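Local coordinates for protein toll (Drosophila melanogaster, PDB 4LXR), which acts as the cell-surface receptor for activated Spätzle, signalling in dorsal-ventral patterning of the embryo and in antifungal innate immunity, at residues Leu233-Ile247 with Phe254-Lys266. Numbering follows the deposited sequence.
With NAG (2-acetamido-2-deoxy-beta-D-glucopyranose), chain J.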
loop_
_atom_site.group_PDB
_atom_site.type_symbol
_atom_site.label_atom_id
_atom_site.label_comp_id
_atom_site.label_asym_id
_atom_site.label_seq_id
_atom_site.Cartn_x
_atom_site.Cartn_y
_atom_site.Cartn_z
ATOM N N LEU A 233 -22.622 13.969 32.247
ATOM C CA LEU A 233 -22.159 13.317 33.468
ATOM C C LEU A 233 -22.044 14.367 34.553
ATOM O O LEU A 233 -21.563 15.472 34.290
ATOM C CB LEU A 233 -20.798 12.637 33.249
ATOM C CG LEU A 233 -20.776 11.251 32.605
ATOM C CD1 LEU A 233 -19.352 10.791 32.449
ATOM C CD2 LEU A 233 -21.561 10.230 33.411
ATOM N N PRO A 234 -22.487 14.037 35.779
ATOM C CA PRO A 234 -22.235 14.975 36.882
ATOM C C PRO A 234 -20.726 15.079 37.119
ATOM O O PRO A 234 -20.014 14.101 36.893
ATOM C CB PRO A 234 -22.929 14.317 38.091
ATOM C CG PRO A 234 -23.773 13.197 37.529
ATOM C CD PRO A 234 -23.104 12.783 36.239
ATOM N N HIS A 235 -20.256 16.235 37.573
ATOM C CA HIS A 235 -18.827 16.481 37.739
ATOM C C HIS A 235 -18.147 15.554 38.753
ATOM O O HIS A 235 -16.928 15.360 38.714
ATOM C CB HIS A 235 -18.601 17.932 38.151
ATOM C CG HIS A 235 -18.847 18.195 39.607
ATOM N ND1 HIS A 235 -17.885 17.995 40.573
ATOM C CD2 HIS A 235 -19.943 18.658 40.259
ATOM C CE1 HIS A 235 -18.377 18.317 41.757
ATOM N NE2 HIS A 235 -19.626 18.719 41.594
ATOM N N ASP A 236 -18.929 14.998 39.670
ATOM C CA ASP A 236 -18.373 14.141 40.705
ATOM C C ASP A 236 -18.707 12.655 40.522
ATOM O O ASP A 236 -18.572 11.880 41.467
ATOM C CB ASP A 236 -18.821 14.630 42.105
ATOM C CG ASP A 236 -20.341 14.634 42.280
ATOM O OD1 ASP A 236 -21.067 14.135 41.394
ATOM O OD2 ASP A 236 -20.816 15.130 43.325
ATOM N N VAL A 237 -19.129 12.259 39.317
ATOM C CA VAL A 237 -19.536 10.873 39.070
ATOM C C VAL A 237 -18.459 9.844 39.419
ATOM O O VAL A 237 -18.776 8.717 39.813
ATOM C CB VAL A 237 -19.995 10.632 37.603
ATOM C CG1 VAL A 237 -18.847 10.854 36.605
ATOM C CG2 VAL A 237 -20.573 9.207 37.449
ATOM N N PHE A 238 -17.191 10.232 39.278
ATOM C CA PHE A 238 -16.076 9.304 39.473
ATOM C C PHE A 238 -15.340 9.562 40.797
ATOM O O PHE A 238 -14.256 9.027 41.024
ATOM C CB PHE A 238 -15.071 9.427 38.306
ATOM C CG PHE A 238 -15.658 9.136 36.936
ATOM C CD1 PHE A 238 -16.379 7.978 36.698
ATOM C CD2 PHE A 238 -15.464 10.023 35.884
ATOM C CE1 PHE A 238 -16.897 7.703 35.425
ATOM C CE2 PHE A 238 -15.993 9.771 34.613
ATOM C CZ PHE A 238 -16.714 8.612 34.387
ATOM N N ALA A 239 -15.920 10.385 41.666
ATOM C CA ALA A 239 -15.257 10.775 42.913
ATOM C C ALA A 239 -14.734 9.615 43.754
ATOM O O ALA A 239 -13.700 9.737 44.404
ATOM C CB ALA A 239 -16.159 11.653 43.750
ATOM N N HIS A 240 -15.448 8.496 43.759
ATOM C CA HIS A 240 -15.042 7.376 44.606
ATOM C C HIS A 240 -14.005 6.461 43.947
ATOM O O HIS A 240 -13.388 5.640 44.617
ATOM C CB HIS A 240 -16.266 6.562 45.031
ATOM C CG HIS A 240 -17.117 7.253 46.047
ATOM N ND1 HIS A 240 -18.493 7.192 46.032
ATOM C CD2 HIS A 240 -16.785 8.012 47.116
ATOM C CE1 HIS A 240 -18.973 7.888 47.048
ATOM N NE2 HIS A 240 -17.957 8.397 47.719
ATOM N N LEU A 241 -13.827 6.602 42.637
ATOM C CA LEU A 241 -12.862 5.788 41.899
ATOM C C LEU A 241 -11.471 6.389 42.019
ATOM O O LEU A 241 -10.879 6.770 41.017
ATOM C CB LEU A 241 -13.265 5.695 40.422
ATOM C CG LEU A 241 -14.603 5.010 40.150
ATOM C CD1 LEU A 241 -15.050 5.165 38.696
ATOM C CD2 LEU A 241 -14.528 3.535 40.520
ATOM N N THR A 242 -10.950 6.478 43.239
ATOM C CA THR A 242 -9.713 7.215 43.473
ATOM C C THR A 242 -8.470 6.550 42.895
ATOM O O THR A 242 -7.470 7.220 42.650
ATOM C CB THR A 242 -9.488 7.508 44.968
ATOM O OG1 THR A 242 -9.559 6.284 45.708
ATOM C CG2 THR A 242 -10.548 8.473 45.478
ATOM N N ASN A 243 -8.530 5.240 42.681
ATOM C CA ASN A 243 -7.396 4.516 42.120
ATOM C C ASN A 243 -7.532 4.177 40.628
ATOM O O ASN A 243 -6.695 3.462 40.065
ATOM C CB ASN A 243 -7.133 3.245 42.938
ATOM C CG ASN A 243 -6.591 3.549 44.325
ATOM O OD1 ASN A 243 -5.766 4.443 44.488
ATOM N ND2 ASN A 243 -7.066 2.813 45.329
ATOM N N VAL A 244 -8.585 4.672 39.987
ATOM C CA VAL A 244 -8.809 4.342 38.579
ATOM C C VAL A 244 -7.663 4.858 37.684
ATOM O O VAL A 244 -7.157 5.960 37.874
ATOM C CB VAL A 244 -10.194 4.823 38.082
ATOM C CG1 VAL A 244 -10.241 6.362 37.899
ATOM C CG2 VAL A 244 -10.567 4.107 36.803
ATOM N N THR A 245 -7.213 4.021 36.756
ATOM C CA THR A 245 -6.150 4.403 35.830
ATOM C C THR A 245 -6.614 4.485 34.368
ATOM O O THR A 245 -5.959 5.123 33.540
ATOM C CB THR A 245 -4.977 3.427 35.905
ATOM O OG1 THR A 245 -5.381 2.165 35.356
ATOM C CG2 THR A 245 -4.506 3.249 37.374
ATOM N N ASP A 246 -7.709 3.813 34.032
ATOM C CA ASP A 246 -8.210 3.842 32.652
ATOM C C ASP A 246 -9.709 4.115 32.646
ATOM O O ASP A 246 -10.485 3.418 33.306
ATOM C CB ASP A 246 -7.949 2.523 31.896
ATOM C CG ASP A 246 -6.460 2.263 31.624
ATOM O OD1 ASP A 246 -5.642 2.333 32.567
ATOM O OD2 ASP A 246 -6.104 1.979 30.452
ATOM N N ILE A 247 -10.105 5.124 31.879
ATOM C CA ILE A 247 -11.494 5.464 31.719
ATOM C C ILE A 247 -11.851 5.549 30.246
ATOM O O ILE A 247 -11.170 6.232 29.468
ATOM C CB ILE A 247 -11.818 6.793 32.421
ATOM C CG1 ILE A 247 -11.708 6.625 33.941
ATOM C CG2 ILE A 247 -13.201 7.244 32.053
ATOM C CD1 ILE A 247 -11.899 7.937 34.743
ATOM N N PHE A 254 -22.097 13.319 24.360
ATOM C CA PHE A 254 -21.792 14.548 25.108
ATOM C C PHE A 254 -21.822 15.787 24.229
ATOM O O PHE A 254 -21.272 15.785 23.123
ATOM C CB PHE A 254 -20.416 14.472 25.772
ATOM C CG PHE A 254 -20.270 13.334 26.738
ATOM C CD1 PHE A 254 -20.842 13.403 28.013
ATOM C CD2 PHE A 254 -19.564 12.201 26.383
ATOM C CE1 PHE A 254 -20.710 12.360 28.914
ATOM C CE2 PHE A 254 -19.420 11.144 27.284
ATOM C CZ PHE A 254 -19.993 11.226 28.546
ATOM N N ARG A 255 -22.442 16.858 24.723
ATOM C CA ARG A 255 -22.301 18.150 24.055
ATOM C C ARG A 255 -21.372 19.066 24.849
ATOM O O ARG A 255 -20.903 20.090 24.336
ATOM C CB ARG A 255 -23.664 18.790 23.777
ATOM C CG ARG A 255 -24.584 17.858 22.986
ATOM C CD ARG A 255 -25.752 18.588 22.370
ATOM N NE ARG A 255 -25.684 18.520 20.913
ATOM C CZ ARG A 255 -26.399 17.680 20.170
ATOM N NH1 ARG A 255 -27.256 16.841 20.751
ATOM N NH2 ARG A 255 -26.261 17.685 18.845
ATOM N N SER A 256 -21.100 18.667 26.094
ATOM C CA SER A 256 -20.099 19.306 26.949
ATOM C C SER A 256 -19.697 18.326 28.053
ATOM O O SER A 256 -20.390 17.342 28.306
ATOM C CB SER A 256 -20.651 20.591 27.560
ATOM O OG SER A 256 -21.699 20.297 28.463
ATOM N N LEU A 257 -18.562 18.572 28.693
ATOM C CA LEU A 257 -18.179 17.809 29.874
ATOM C C LEU A 257 -17.945 18.839 30.964
ATOM O O LEU A 257 -17.482 19.946 30.669
ATOM C CB LEU A 257 -16.908 16.991 29.628
ATOM C CG LEU A 257 -16.880 15.754 28.730
ATOM C CD1 LEU A 257 -15.458 15.203 28.695
ATOM C CD2 LEU A 257 -17.822 14.655 29.193
ATOM N N PRO A 258 -18.276 18.504 32.223
ATOM C CA PRO A 258 -18.111 19.526 33.262
ATOM C C PRO A 258 -16.653 19.665 33.682
ATOM O O PRO A 258 -15.892 18.702 33.609
ATOM C CB PRO A 258 -18.962 18.999 34.417
ATOM C CG PRO A 258 -18.917 17.507 34.249
ATOM C CD PRO A 258 -18.841 17.252 32.755
ATOM N N GLN A 259 -16.271 20.874 34.084
ATOM C CA GLN A 259 -14.943 21.116 34.620
ATOM C C GLN A 259 -14.784 20.303 35.895
ATOM O O GLN A 259 -15.724 20.201 36.685
ATOM C CB GLN A 259 -14.759 22.603 34.931
ATOM C CG GLN A 259 -13.366 22.952 35.432
ATOM C CD GLN A 259 -13.153 24.447 35.562
ATOM O OE1 GLN A 259 -14.048 25.235 35.267
ATOM N NE2 GLN A 259 -11.964 24.844 36.003
ATOM N N GLY A 260 -13.601 19.731 36.100
ATOM C CA GLY A 260 -13.326 18.979 37.313
ATOM C C GLY A 260 -13.777 17.525 37.287
ATOM O O GLY A 260 -13.766 16.859 38.321
ATOM N N LEU A 261 -14.173 17.030 36.114
ATOM C CA LEU A 261 -14.593 15.628 35.961
ATOM C C LEU A 261 -13.573 14.594 36.464
ATOM O O LEU A 261 -13.960 13.505 36.894
ATOM C CB LEU A 261 -14.966 15.324 34.499
ATOM C CG LEU A 261 -15.608 13.961 34.188
ATOM C CD1 LEU A 261 -16.898 13.773 34.953
ATOM C CD2 LEU A 261 -15.849 13.791 32.675
ATOM N N PHE A 262 -12.278 14.913 36.406
ATOM C CA PHE A 262 -11.264 13.956 36.867
ATOM C C PHE A 262 -10.448 14.422 38.063
ATOM O O PHE A 262 -9.404 13.848 38.358
ATOM C CB PHE A 262 -10.317 13.549 35.731
ATOM C CG PHE A 262 -11.024 13.053 34.507
ATOM C CD1 PHE A 262 -11.835 11.935 34.569
ATOM C CD2 PHE A 262 -10.890 13.712 33.301
ATOM C CE1 PHE A 262 -12.503 11.486 33.449
ATOM C CE2 PHE A 262 -11.549 13.269 32.175
ATOM C CZ PHE A 262 -12.362 12.152 32.249
ATOM N N ASP A 263 -10.931 15.448 38.759
ATOM C CA ASP A 263 -10.186 16.046 39.865
ATOM C C ASP A 263 -9.864 15.081 41.000
ATOM O O ASP A 263 -8.864 15.244 41.674
ATOM C CB ASP A 263 -10.931 17.262 40.427
ATOM C CG ASP A 263 -10.687 18.517 39.621
ATOM O OD1 ASP A 263 -10.256 18.402 38.445
ATOM O OD2 ASP A 263 -10.932 19.615 40.165
ATOM N N HIS A 264 -10.709 14.081 41.213
ATOM C CA HIS A 264 -10.459 13.104 42.274
ATOM C C HIS A 264 -9.811 11.821 41.770
ATOM O O HIS A 264 -9.588 10.884 42.540
ATOM C CB HIS A 264 -11.755 12.787 43.022
ATOM C CG HIS A 264 -12.335 13.970 43.728
ATOM N ND1 HIS A 264 -13.481 14.604 43.299
ATOM C CD2 HIS A 264 -11.906 14.656 44.813
ATOM C CE1 HIS A 264 -13.742 15.620 44.104
ATOM N NE2 HIS A 264 -12.799 15.675 45.028
ATOM N N ASN A 265 -9.495 11.785 40.479
ATOM C CA ASN A 265 -8.874 10.619 39.876
ATOM C C ASN A 265 -7.437 10.924 39.453
ATOM O O ASN A 265 -7.152 11.113 38.258
ATOM C CB ASN A 265 -9.694 10.164 38.673
ATOM C CG ASN A 265 -11.180 10.194 38.945
ATOM O OD1 ASN A 265 -11.869 11.134 38.562
ATOM N ND2 ASN A 265 -11.682 9.168 39.631
ATOM N N LYS A 266 -6.545 10.963 40.441
ATOM C CA LYS A 266 -5.160 11.416 40.264
ATOM C C LYS A 266 -4.173 10.289 39.950
ATOM O O LYS A 266 -2.958 10.453 40.083
ATOM C CB LYS A 266 -4.694 12.159 41.525
ATOM C CG LYS A 266 -5.316 13.531 41.687
ATOM C CD LYS A 266 -5.080 14.384 40.431
ATOM C CE LYS A 266 -5.484 15.831 40.685
ATOM N NZ LYS A 266 -5.698 16.556 39.413
HETATM C C1 NAG J . -6.646 3.300 46.622
HETATM C C2 NAG J . -5.221 3.111 47.132
HETATM C C3 NAG J . -5.149 3.404 48.623
HETATM C C4 NAG J . -5.632 4.828 48.871
HETATM C C5 NAG J . -7.048 4.996 48.318
HETATM C C6 NAG J . -7.562 6.411 48.437
HETATM C C7 NAG J . -3.677 1.594 46.008
HETATM C C8 NAG J . -3.268 0.174 45.777
HETATM N N2 NAG J . -4.715 1.780 46.829
HETATM O O3 NAG J . -3.809 3.247 49.077
HETATM O O4 NAG J . -5.607 5.149 50.258
HETATM O O5 NAG J . -7.088 4.652 46.921
HETATM O O6 NAG J . -8.981 6.439 48.513
HETATM O O7 NAG J . -3.092 2.535 45.476
HETATM O O HOH W 1 -21.684 16.357 30.818
HETATM O O HOH W 2 -15.996 12.702 38.647
HETATM O O HOH W 3 -15.267 17.183 40.916
HETATM O O HOH W 4 -6.735 9.916 43.222
#
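In the leucine-rich-repeat solenoid of the Toll ectodomain, Asn265 joins its coil to the turns of residues 238–244 in the coil before. The Asn265 amide nitrogen ND2 donates hydrogen bonds to Phe238 O and Leu241 O, each at 2.9 Å. Both acceptors lie near the amide plane, and the two bonds hold the buried side chain against rotation, whereas ND2 stands 40° out of the Phe238 carbonyl plane and 55° out of that of Leu241. The opposite face of each carbonyl plane receives a turn amide, Leu241 N at Phe238 O and Val244 N at Leu241 O, so each oxygen takes two donors. With chi1 -43°, CG stands roughly anti to the carbonyl carbon of Asn265, which puts ND2 within reach of both oxygens. Asn265 CB packs against Val244 CG1.

Beside these hydrogen bonds runs the hydrophobic core of the repeats. Phe238 carries Val237 CG1 over the centre of one face and Ile247 CD1 toward the rim of the other, while Leu261 O meets its edge in plane. Phe262 lies alongside Phe238, pointing the same way, and its CE1 touches Ile247 CD1 at 3.8 Å. Leu261 CD1 reaches Val237 CG1 at 3.9 Å, and farther along Leu233 CG abuts the edge of Phe254 at CE1.

Waters also bridge the coil backbones: one links Leu233 N to Ser256 O, and another joins Thr242 O, His264 O and Lys266 N. At the glycosylated end, Asn243 ND2 bears the N-linked sugar, whose O6 hydrogen-bonds Thr242 OG1 at 2.9 Å.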